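Local structure of Serine/threonine-protein kinase pelle (Drosophila melanogaster, 1D2Z) at residues V41-I51 with E64-Y73. The protein is a serine/threonine kinase of the Toll pathway that sets embryonic dorsoventral polarity, joined through the death domain described here to the death domain of Tube. Residues are numbered along the deposited sequence; the frame is centred on the assembly and turned at random.
Sequences VKLYPDQVEQI and EFLNIWGGQY
Ile68 packs against helix 45-51 with both of its branches: CD1 lies 3.7 Å from Ile51 CG1, while CG2 sits under the amide of Gln47, 3.5 Å from NE2. Leu43 crosses both Phe65 and Ile68 at a slant, CD1 against Phe65 CD1 at 3.8 Å and CD2 against Ile68 CG2 at 4.1 Å. Val41, in the loop ahead of the helix, sets CG1 over the five-membered ring of Trp69 in a CH-pi contact (3.9 Å to the centroid), and its CG2 meets the edge of the Phe65 ring.

Two amides provide the polar links. Gln47 NE2 donates to Tyr73 OH (2.9 Å, 166°), the phenol oxygen lying close to the amide plane. Gln47 OE1 accepts from the backbone N of Tyr44, the N-cap residue, in the carbonyl plane on a lone pair at 2.8 Å. Cutting Gln47 back to an alanine is likely to leave the Tyr44 N-H and the Tyr73 hydroxyl without this common partner and to strip part of the cover from Ile68 CG2. Gln50, extended from a CG anti to the backbone N (chi1 178°), reaches across Glu64 at about a right angle, and its NE2 donates to Glu64 OE2 at 2.6 Å.

Segments 45-51 and 64-73 run roughly antiparallel, at 149°, and belong to consecutive helices of the six-helix death-domain bundle; Phe65 and Val41 both rest on Leu83 of helix 77-86. Gln72 OE1 bonds Lys34 of the Tube chain, and Pro143 of that chain packs on Leu43 and Tyr73. Bonded at both ends, the Gln47 amide is fixed in rotation and ties the N-cap of helix 45-56 to Tube-contacting Tyr73, while apolar packing and the Gln50-Glu64 bond join the helices farther along.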
loop_
_atom_site.group_PDB
_atom_site.type_symbol
_atom_site.label_atom_id
_atom_site.label_comp_id
_atom_site.label_asym_id
_atom_site.label_seq_id
_atom_site.Cartn_x
_atom_site.Cartn_y
_atom_site.Cartn_z
ATOM N N VAL A 41 -10.191 5.934 -10.391
ATOM C CA VAL A 41 -9.110 6.165 -9.428
ATOM C C VAL A 41 -7.747 6.083 -10.118
ATOM O O VAL A 41 -6.704 6.161 -9.476
ATOM C CB VAL A 41 -9.163 5.164 -8.245
ATOM C CG1 VAL A 41 -10.514 5.250 -7.549
ATOM C CG2 VAL A 41 -8.894 3.754 -8.728
ATOM N N LYS A 42 -7.776 5.893 -11.433
ATOM C CA LYS A 42 -6.571 5.818 -12.249
ATOM C C LYS A 42 -5.596 4.704 -11.879
ATOM O O LYS A 42 -4.398 4.949 -11.733
ATOM C CB LYS A 42 -5.846 7.174 -12.251
ATOM C CG LYS A 42 -6.689 8.325 -12.770
ATOM C CD LYS A 42 -5.925 9.642 -12.724
ATOM C CE LYS A 42 -6.811 10.805 -13.168
ATOM N NZ LYS A 42 -6.109 12.122 -13.088
ATOM N N LEU A 43 -6.103 3.485 -11.713
ATOM C CA LEU A 43 -5.236 2.349 -11.410
ATOM C C LEU A 43 -4.318 2.155 -12.617
ATOM O O LEU A 43 -4.701 2.472 -13.750
ATOM C CB LEU A 43 -6.049 1.064 -11.186
ATOM C CG LEU A 43 -6.851 0.906 -9.889
ATOM C CD1 LEU A 43 -7.358 -0.538 -9.782
ATOM C CD2 LEU A 43 -5.971 1.226 -8.696
ATOM N N TYR A 44 -3.121 1.635 -12.371
ATOM C CA TYR A 44 -2.147 1.408 -13.430
ATOM C C TYR A 44 -2.467 0.153 -14.243
ATOM O O TYR A 44 -3.221 -0.719 -13.789
ATOM C CB TYR A 44 -0.731 1.356 -12.848
ATOM C CG TYR A 44 -0.218 2.714 -12.413
ATOM C CD1 TYR A 44 -0.461 3.191 -11.123
ATOM C CD2 TYR A 44 0.490 3.534 -13.298
ATOM C CE1 TYR A 44 -0.018 4.447 -10.724
ATOM C CE2 TYR A 44 0.940 4.802 -12.906
ATOM C CZ TYR A 44 0.681 5.248 -11.619
ATOM O OH TYR A 44 1.107 6.498 -11.224
ATOM N N PRO A 45 -1.893 0.042 -15.459
ATOM C CA PRO A 45 -2.132 -1.107 -16.336
ATOM C C PRO A 45 -1.980 -2.478 -15.679
ATOM O O PRO A 45 -2.806 -3.358 -15.892
ATOM C CB PRO A 45 -1.111 -0.895 -17.458
ATOM C CG PRO A 45 -1.027 0.580 -17.553
ATOM C CD PRO A 45 -0.950 0.986 -16.094
ATOM N N ASP A 46 -0.937 -2.656 -14.876
ATOM C CA ASP A 46 -0.716 -3.936 -14.219
ATOM C C ASP A 46 -1.826 -4.244 -13.207
ATOM O O ASP A 46 -2.203 -5.405 -13.031
ATOM C CB ASP A 46 0.645 -3.955 -13.527
ATOM C CG ASP A 46 1.289 -5.322 -13.562
ATOM O OD1 ASP A 46 1.035 -6.128 -12.638
ATOM O OD2 ASP A 46 2.039 -5.595 -14.527
ATOM N N GLN A 47 -2.334 -3.202 -12.547
ATOM C CA GLN A 47 -3.411 -3.344 -11.562
ATOM C C GLN A 47 -4.719 -3.699 -12.275
ATOM O O GLN A 47 -5.431 -4.623 -11.866
ATOM C CB GLN A 47 -3.547 -2.052 -10.749
ATOM C CG GLN A 47 -2.248 -1.697 -10.029
ATOM C CD GLN A 47 -2.300 -0.392 -9.267
ATOM O OE1 GLN A 47 -2.598 0.668 -9.829
ATOM N NE2 GLN A 47 -1.953 -0.451 -7.982
ATOM N N VAL A 48 -4.993 -2.994 -13.372
ATOM C CA VAL A 48 -6.179 -3.224 -14.193
ATOM C C VAL A 48 -6.166 -4.662 -14.715
ATOM O O VAL A 48 -7.173 -5.371 -14.642
ATOM C CB VAL A 48 -6.225 -2.237 -15.398
ATOM C CG1 VAL A 48 -7.387 -2.567 -16.321
ATOM C CG2 VAL A 48 -6.347 -0.802 -14.901
ATOM N N GLU A 49 -5.008 -5.099 -15.208
ATOM C CA GLU A 49 -4.861 -6.451 -15.735
ATOM C C GLU A 49 -5.030 -7.505 -14.644
ATOM O O GLU A 49 -5.582 -8.573 -14.891
ATOM C CB GLU A 49 -3.502 -6.617 -16.425
ATOM C CG GLU A 49 -3.293 -7.981 -17.092
ATOM C CD GLU A 49 -4.424 -8.363 -18.042
ATOM O OE1 GLU A 49 -4.911 -7.486 -18.795
ATOM O OE2 GLU A 49 -4.823 -9.548 -18.034
ATOM N N GLN A 50 -4.554 -7.199 -13.441
ATOM C CA GLN A 50 -4.672 -8.115 -12.310
ATOM C C GLN A 50 -6.159 -8.344 -12.008
ATOM O O GLN A 50 -6.572 -9.466 -11.732
ATOM C CB GLN A 50 -3.943 -7.543 -11.087
ATOM C CG GLN A 50 -4.030 -8.395 -9.816
ATOM C CD GLN A 50 -3.268 -7.778 -8.651
ATOM O OE1 GLN A 50 -2.226 -7.151 -8.842
ATOM N NE2 GLN A 50 -3.786 -7.954 -7.436
ATOM N N ILE A 51 -6.963 -7.283 -12.105
ATOM C CA ILE A 51 -8.402 -7.394 -11.861
ATOM C C ILE A 51 -9.051 -8.206 -12.980
ATOM O O ILE A 51 -9.786 -9.162 -12.717
ATOM C CB ILE A 51 -9.101 -6.012 -11.801
ATOM C CG1 ILE A 51 -8.495 -5.151 -10.685
ATOM C CG2 ILE A 51 -10.600 -6.204 -11.564
ATOM C CD1 ILE A 51 -8.908 -3.694 -10.730
ATOM N N GLU A 64 -11.391 -7.738 -6.128
ATOM C CA GLU A 64 -9.992 -7.558 -6.498
ATOM C C GLU A 64 -9.677 -6.065 -6.534
ATOM O O GLU A 64 -8.595 -5.643 -6.134
ATOM C CB GLU A 64 -9.698 -8.218 -7.847
ATOM C CG GLU A 64 -8.202 -8.301 -8.170
ATOM C CD GLU A 64 -7.406 -9.044 -7.101
ATOM O OE1 GLU A 64 -7.938 -9.996 -6.492
ATOM O OE2 GLU A 64 -6.246 -8.664 -6.859
ATOM N N PHE A 65 -10.622 -5.269 -7.031
ATOM C CA PHE A 65 -10.435 -3.820 -7.064
ATOM C C PHE A 65 -10.255 -3.328 -5.619
ATOM O O PHE A 65 -9.364 -2.516 -5.341
ATOM C CB PHE A 65 -11.631 -3.113 -7.721
ATOM C CG PHE A 65 -11.622 -1.618 -7.542
ATOM C CD1 PHE A 65 -10.822 -0.810 -8.342
ATOM C CD2 PHE A 65 -12.377 -1.022 -6.532
ATOM C CE1 PHE A 65 -10.766 0.573 -8.135
ATOM C CE2 PHE A 65 -12.331 0.353 -6.318
ATOM C CZ PHE A 65 -11.518 1.156 -7.123
ATOM N N LEU A 66 -11.096 -3.813 -4.701
ATOM C CA LEU A 66 -10.975 -3.404 -3.300
ATOM C C LEU A 66 -9.643 -3.870 -2.714
ATOM O O LEU A 66 -9.045 -3.167 -1.908
ATOM C CB LEU A 66 -12.126 -3.950 -2.452
ATOM C CG LEU A 66 -13.532 -3.400 -2.716
ATOM C CD1 LEU A 66 -14.521 -4.040 -1.737
ATOM C CD2 LEU A 66 -13.538 -1.888 -2.561
ATOM N N ASN A 67 -9.199 -5.065 -3.108
ATOM C CA ASN A 67 -7.927 -5.612 -2.628
ATOM C C ASN A 67 -6.772 -4.689 -3.024
ATOM O O ASN A 67 -5.885 -4.411 -2.218
ATOM C CB ASN A 67 -7.680 -7.015 -3.205
ATOM C CG ASN A 67 -8.467 -8.110 -2.477
ATOM O OD1 ASN A 67 -8.927 -7.924 -1.353
ATOM N ND2 ASN A 67 -8.612 -9.259 -3.124
ATOM N N ILE A 68 -6.805 -4.199 -4.260
ATOM C CA ILE A 68 -5.759 -3.310 -4.764
ATOM C C ILE A 68 -5.868 -1.885 -4.217
ATOM O O ILE A 68 -4.956 -1.392 -3.550
ATOM C CB ILE A 68 -5.757 -3.272 -6.325
ATOM C CG1 ILE A 68 -5.417 -4.659 -6.877
ATOM C CG2 ILE A 68 -4.749 -2.242 -6.840
ATOM C CD1 ILE A 68 -5.685 -4.835 -8.363
ATOM N N TRP A 69 -6.994 -1.234 -4.492
ATOM C CA TRP A 69 -7.210 0.147 -4.068
ATOM C C TRP A 69 -7.272 0.306 -2.544
ATOM O O TRP A 69 -6.672 1.225 -1.986
ATOM C CB TRP A 69 -8.476 0.686 -4.738
ATOM C CG TRP A 69 -8.639 2.167 -4.660
ATOM C CD1 TRP A 69 -7.770 3.123 -5.130
ATOM C CD2 TRP A 69 -9.740 2.873 -4.086
ATOM N NE1 TRP A 69 -8.267 4.377 -4.878
ATOM C CE2 TRP A 69 -9.475 4.256 -4.240
ATOM C CE3 TRP A 69 -10.928 2.474 -3.455
ATOM C CZ2 TRP A 69 -10.358 5.238 -3.788
ATOM C CZ3 TRP A 69 -11.804 3.454 -3.004
ATOM C CH2 TRP A 69 -11.513 4.819 -3.171
ATOM N N GLY A 70 -7.965 -0.605 -1.870
ATOM C CA GLY A 70 -8.057 -0.523 -0.422
ATOM C C GLY A 70 -6.809 -1.059 0.256
ATOM O O GLY A 70 -6.299 -0.464 1.202
ATOM N N GLY A 71 -6.299 -2.173 -0.254
ATOM C CA GLY A 71 -5.118 -2.783 0.321
ATOM C C GLY A 71 -3.855 -1.952 0.258
ATOM O O GLY A 71 -3.329 -1.535 1.290
ATOM N N GLN A 72 -3.369 -1.682 -0.947
ATOM C CA GLN A 72 -2.139 -0.909 -1.084
ATOM C C GLN A 72 -2.222 0.547 -0.636
ATOM O O GLN A 72 -1.314 1.046 0.025
ATOM C CB GLN A 72 -1.614 -0.956 -2.520
ATOM C CG GLN A 72 -0.341 -0.137 -2.709
ATOM C CD GLN A 72 0.141 -0.089 -4.142
ATOM O OE1 GLN A 72 0.035 -1.072 -4.891
ATOM N NE2 GLN A 72 0.690 1.058 -4.533
ATOM N N TYR A 73 -3.305 1.229 -0.996
ATOM C CA TYR A 73 -3.449 2.647 -0.661
ATOM C C TYR A 73 -4.098 2.959 0.677
ATOM O O TYR A 73 -4.261 4.125 1.031
ATOM C CB TYR A 73 -4.138 3.382 -1.807
ATOM C CG TYR A 73 -3.485 3.078 -3.136
ATOM C CD1 TYR A 73 -2.340 3.763 -3.541
ATOM C CD2 TYR A 73 -3.973 2.069 -3.960
ATOM C CE1 TYR A 73 -1.698 3.452 -4.728
ATOM C CE2 TYR A 73 -3.336 1.742 -5.156
ATOM C CZ TYR A 73 -2.198 2.444 -5.531
ATOM O OH TYR A 73 -1.573 2.158 -6.712
HETATM O O HOH W 1 -1.521 -3.155 -6.046
#